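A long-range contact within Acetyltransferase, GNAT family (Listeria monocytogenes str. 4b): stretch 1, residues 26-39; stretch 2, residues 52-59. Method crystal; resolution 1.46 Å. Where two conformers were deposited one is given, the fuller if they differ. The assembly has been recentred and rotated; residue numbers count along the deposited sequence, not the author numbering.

Stretch 1 (26-39) KINDLMIDTARWLK
Stretch 2 (52-59) GFDVHNIE

The contact packs one face of a continuous helix, 26-39, against an irregular segment that leaves one helix and enters another. Stretch 1 is helical throughout, its i to i+4 ladder intact, as in M31 N to I27 O at 2.9 Å and A35 N to M31 O at 2.9 Å. G52 is the first residue after a helix to leave helical geometry, with phi/psi 59/-158, a positive phi that favours glycine. F53 is then extended (-127/136), D54 sits at -78/65, V55 and H56 turn at -72/-29 and -78/-24, N57 takes the N-cap position at -126/24, and I58 and E59 are helical. Two pairs set the register: M31 CA lies 6.2 Å from F53 CA, and N28 CA lies 6.3 Å from V55 CA. As the loop advances from F53 to I58, its partners step back along the helix from L38 to I27, so the two stretches run in opposing senses.

F53 covers the most surface. Its CA-to-CB bond points toward the helix, and chi1 -72° (m) with chi2 75° places the ring against the helix. M31 O lies over one face of the ring, while L38 CD1 stands at the edge, near the ring plane, 3.7 Å from F53 CZ. T34 CG2 approaches F53 CZ obliquely at 3.6 Å, and A35 CB reaches F53 CE1 at 4.3 Å. One aromatic side chain thus spans two turns of helix, from M31 to L38. T34 has chi1 -55° (m), and T34 OG1 donates to L30 O at 2.6 Å, a bond that stays within its own helix.

M31, a selenomethionine, is the second hub. Its CB starts sideways and meets F53 CB at 4.0 Å; chi angles of -64° (m), -175° (t) and 152° (t) then carry the long side chain to V55 and I58. M31 SE sits 3.5 Å from V55 CG1 and 3.7 Å from D54 C, so it touches backbone as well as side chain, and M31 CE ends 4.0 Å from I58 CD1. The CA-to-CB bond of I58 (chi1 -168°, t; chi2 56°, p) points toward the helix from the start of the next one, and I58 CD1 also meets I27 CG2 at 3.9 Å, with I27 at chi1 -60° (m) and chi2 162° (t).

No direct hydrogen bond crosses the contact. The polar link is a water that donates to both N28 OD1 and V55 O, each at 2.8 Å. N28 starts sideways, but chi1 -168° (t) and chi2 62° bring its end nearer, with N28 OD1 3.4 Å from V55 CG1 (chi1 -67°, m). The loop braces itself: the CA-to-CB bond of D54 points away from the helix, its chi1 is -158° (t), and D54 OD1 accepts from N57 ND2 at 2.9 Å and, weakly, from N57 N at 3.2 Å. The rule to read here is that the direct contacts are mainly apolar, while one water joins N28 to V55.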

# COMPACT_ATOMS: atom_id res chain seq x y z
N LYS A 26 -11.71 -0.29 -13.64
CA LYS A 26 -12.11 -0.76 -12.36
C LYS A 26 -11.28 -0.21 -11.18
O LYS A 26 -11.82 0.10 -10.12
CB LYS A 26 -12.00 -2.26 -12.35
CG LYS A 26 -12.51 -2.90 -11.10
CD LYS A 26 -13.09 -4.32 -11.40
CE LYS A 26 -13.88 -4.94 -10.20
NZ LYS A 26 -14.00 -6.47 -10.32
N ILE A 27 -9.96 -0.09 -11.37
CA ILE A 27 -9.12 0.56 -10.39
C ILE A 27 -9.49 2.04 -10.24
O ILE A 27 -9.54 2.54 -9.12
CB ILE A 27 -7.63 0.46 -10.77
CG1 ILE A 27 -7.25 -1.04 -10.84
CG2 ILE A 27 -6.78 1.27 -9.78
CD1 ILE A 27 -5.95 -1.35 -11.62
N ASN A 28 -9.75 2.71 -11.35
CA ASN A 28 -10.14 4.12 -11.40
C ASN A 28 -11.45 4.36 -10.62
O ASN A 28 -11.59 5.43 -9.97
CB ASN A 28 -10.24 4.60 -12.86
CG ASN A 28 -10.36 6.13 -13.00
OD1 ASN A 28 -9.47 6.90 -12.61
ND2 ASN A 28 -11.47 6.57 -13.61
N ASP A 29 -12.36 3.37 -10.66
CA ASP A 29 -13.65 3.43 -9.96
C ASP A 29 -13.43 3.20 -8.50
O ASP A 29 -13.97 3.92 -7.64
CB ASP A 29 -14.65 2.42 -10.46
CG ASP A 29 -15.37 2.87 -11.71
OD1 ASP A 29 -15.30 4.06 -12.13
OD2 ASP A 29 -15.99 1.96 -12.32
N LEU A 30 -12.56 2.25 -8.19
CA LEU A 30 -12.16 1.98 -6.83
C LEU A 30 -11.49 3.20 -6.10
O LEU A 30 -11.75 3.48 -4.91
CB LEU A 30 -11.28 0.78 -6.76
CG LEU A 30 -10.79 0.35 -5.38
CD1 LEU A 30 -11.94 0.12 -4.35
CD2 LEU A 30 -9.83 -0.88 -5.32
N MSE A 31 -10.62 3.89 -6.84
CA MSE A 31 -9.95 5.11 -6.34
C MSE A 31 -11.00 6.15 -6.01
O MSE A 31 -11.03 6.64 -4.88
CB MSE A 31 -8.93 5.65 -7.34
CG MSE A 31 -7.80 4.67 -7.57
SE MSE A 31 -6.40 5.33 -8.68
CE MSE A 31 -4.92 4.30 -7.97
N ILE A 32 -11.86 6.44 -6.99
CA ILE A 32 -12.92 7.46 -6.88
C ILE A 32 -13.76 7.14 -5.68
O ILE A 32 -14.03 8.03 -4.82
CB ILE A 32 -13.81 7.51 -8.14
CG1 ILE A 32 -13.10 8.13 -9.33
CG2 ILE A 32 -15.14 8.33 -7.84
CD1 ILE A 32 -13.78 7.82 -10.70
N ASP A 33 -14.16 5.88 -5.53
CA ASP A 33 -15.07 5.48 -4.47
C ASP A 33 -14.37 5.57 -3.10
O ASP A 33 -15.00 6.03 -2.11
CB ASP A 33 -15.70 4.08 -4.72
CG ASP A 33 -16.63 4.05 -5.95
OD1 ASP A 33 -17.11 5.10 -6.44
OD2 ASP A 33 -16.87 2.96 -6.48
N THR A 34 -13.08 5.21 -3.03
CA THR A 34 -12.33 5.28 -1.82
C THR A 34 -12.14 6.78 -1.38
O THR A 34 -12.26 7.11 -0.18
CB THR A 34 -10.97 4.62 -1.93
OG1 THR A 34 -11.15 3.27 -2.37
CG2 THR A 34 -10.31 4.56 -0.56
N ALA A 35 -11.87 7.68 -2.34
CA ALA A 35 -11.72 9.10 -2.02
C ALA A 35 -13.04 9.68 -1.47
O ALA A 35 -13.04 10.44 -0.46
CB ALA A 35 -11.29 9.88 -3.24
N ARG A 36 -14.14 9.39 -2.15
CA ARG A 36 -15.47 9.83 -1.72
C ARG A 36 -15.75 9.32 -0.32
O ARG A 36 -16.28 10.06 0.56
CB ARG A 36 -16.54 9.35 -2.71
CG ARG A 36 -16.58 10.11 -4.01
CD ARG A 36 -17.65 9.54 -4.89
NE ARG A 36 -17.64 10.18 -6.21
CZ ARG A 36 -18.19 9.66 -7.31
NH1 ARG A 36 -18.81 8.48 -7.28
NH2 ARG A 36 -18.11 10.33 -8.46
N TRP A 37 -15.40 8.07 -0.08
CA TRP A 37 -15.68 7.45 1.22
C TRP A 37 -14.87 8.10 2.33
O TRP A 37 -15.38 8.37 3.43
CB TRP A 37 -15.43 5.96 1.16
CG TRP A 37 -15.87 5.23 2.38
CD1 TRP A 37 -17.09 4.61 2.60
CD2 TRP A 37 -15.07 4.98 3.54
NE1 TRP A 37 -17.08 4.00 3.84
CE2 TRP A 37 -15.87 4.22 4.43
CE3 TRP A 37 -13.79 5.34 3.91
CZ2 TRP A 37 -15.40 3.84 5.65
CZ3 TRP A 37 -13.33 4.95 5.14
CH2 TRP A 37 -14.13 4.19 5.98
N LEU A 38 -13.59 8.37 2.07
CA LEU A 38 -12.73 9.08 3.05
C LEU A 38 -13.28 10.45 3.41
O LEU A 38 -13.28 10.83 4.60
CB LEU A 38 -11.26 9.22 2.57
CG LEU A 38 -10.44 7.95 2.59
CD1 LEU A 38 -9.13 8.14 1.79
CD2 LEU A 38 -10.14 7.53 4.01
N LYS A 39 -13.74 11.21 2.43
CA LYS A 39 -14.35 12.48 2.71
C LYS A 39 -15.61 12.33 3.57
O LYS A 39 -15.77 13.06 4.58
CB LYS A 39 -14.73 13.23 1.44
CG LYS A 39 -15.42 14.59 1.67
CD LYS A 39 -14.51 15.57 2.40
CE LYS A 39 -15.30 16.82 2.83
NZ LYS A 39 -16.49 16.49 3.65
N GLY A 52 -3.32 12.07 -2.33
CA GLY A 52 -4.36 11.66 -3.23
C GLY A 52 -4.32 10.15 -3.58
O GLY A 52 -3.71 9.32 -2.87
N PHE A 53 -4.92 9.85 -4.72
CA PHE A 53 -4.94 8.53 -5.31
C PHE A 53 -4.48 8.64 -6.72
O PHE A 53 -4.88 9.55 -7.43
CB PHE A 53 -6.35 7.97 -5.33
CG PHE A 53 -6.83 7.57 -3.96
CD1 PHE A 53 -7.20 8.57 -3.06
CD2 PHE A 53 -6.93 6.26 -3.54
CE1 PHE A 53 -7.60 8.27 -1.79
CE2 PHE A 53 -7.31 5.95 -2.25
CZ PHE A 53 -7.69 6.95 -1.37
N ASP A 54 -3.61 7.74 -7.16
CA ASP A 54 -2.92 7.91 -8.45
C ASP A 54 -3.70 7.61 -9.71
O ASP A 54 -3.38 6.75 -10.50
CB ASP A 54 -1.58 7.17 -8.44
CG ASP A 54 -0.59 7.69 -9.47
OD1 ASP A 54 -0.87 8.70 -10.15
OD2 ASP A 54 0.49 7.05 -9.57
N VAL A 55 -4.72 8.42 -9.93
CA VAL A 55 -5.52 8.37 -11.15
C VAL A 55 -4.77 8.89 -12.37
O VAL A 55 -5.00 8.45 -13.51
CB VAL A 55 -6.88 9.09 -11.00
CG1 VAL A 55 -7.78 8.30 -9.97
CG2 VAL A 55 -6.73 10.62 -10.70
N HIS A 56 -3.86 9.82 -12.19
CA HIS A 56 -3.24 10.50 -13.33
C HIS A 56 -2.15 9.65 -14.01
O HIS A 56 -1.86 9.88 -15.17
CB HIS A 56 -2.68 11.83 -12.90
CG HIS A 56 -3.75 12.77 -12.47
ND1 HIS A 56 -4.60 13.37 -13.39
CD2 HIS A 56 -4.19 13.14 -11.25
CE1 HIS A 56 -5.46 14.13 -12.74
NE2 HIS A 56 -5.24 14.01 -11.44
N ASN A 57 -1.57 8.70 -13.26
CA ASN A 57 -0.47 7.89 -13.77
C ASN A 57 -0.77 6.40 -13.64
O ASN A 57 0.18 5.58 -13.64
CB ASN A 57 0.78 8.21 -12.95
CG ASN A 57 1.10 9.68 -12.97
OD1 ASN A 57 1.52 10.20 -14.02
ND2 ASN A 57 0.83 10.37 -11.85
N ILE A 58 -2.05 6.05 -13.59
CA ILE A 58 -2.39 4.65 -13.40
C ILE A 58 -1.84 3.72 -14.48
O ILE A 58 -1.43 2.58 -14.18
CB ILE A 58 -3.92 4.49 -13.24
CG1 ILE A 58 -4.27 3.09 -12.74
CG2 ILE A 58 -4.62 4.96 -14.49
CD1 ILE A 58 -3.58 2.66 -11.42
N GLU A 59 -1.73 4.20 -15.72
CA GLU A 59 -1.23 3.31 -16.80
C GLU A 59 0.22 2.95 -16.53
O GLU A 59 0.63 1.80 -16.77
CB GLU A 59 -1.45 3.93 -18.17
CG GLU A 59 -2.95 4.05 -18.48
CD GLU A 59 -3.28 4.54 -19.87
OE1 GLU A 59 -2.67 4.04 -20.84
OE2 GLU A 59 -4.22 5.39 -19.99
O HOH W 1 -7.40 7.40 -14.35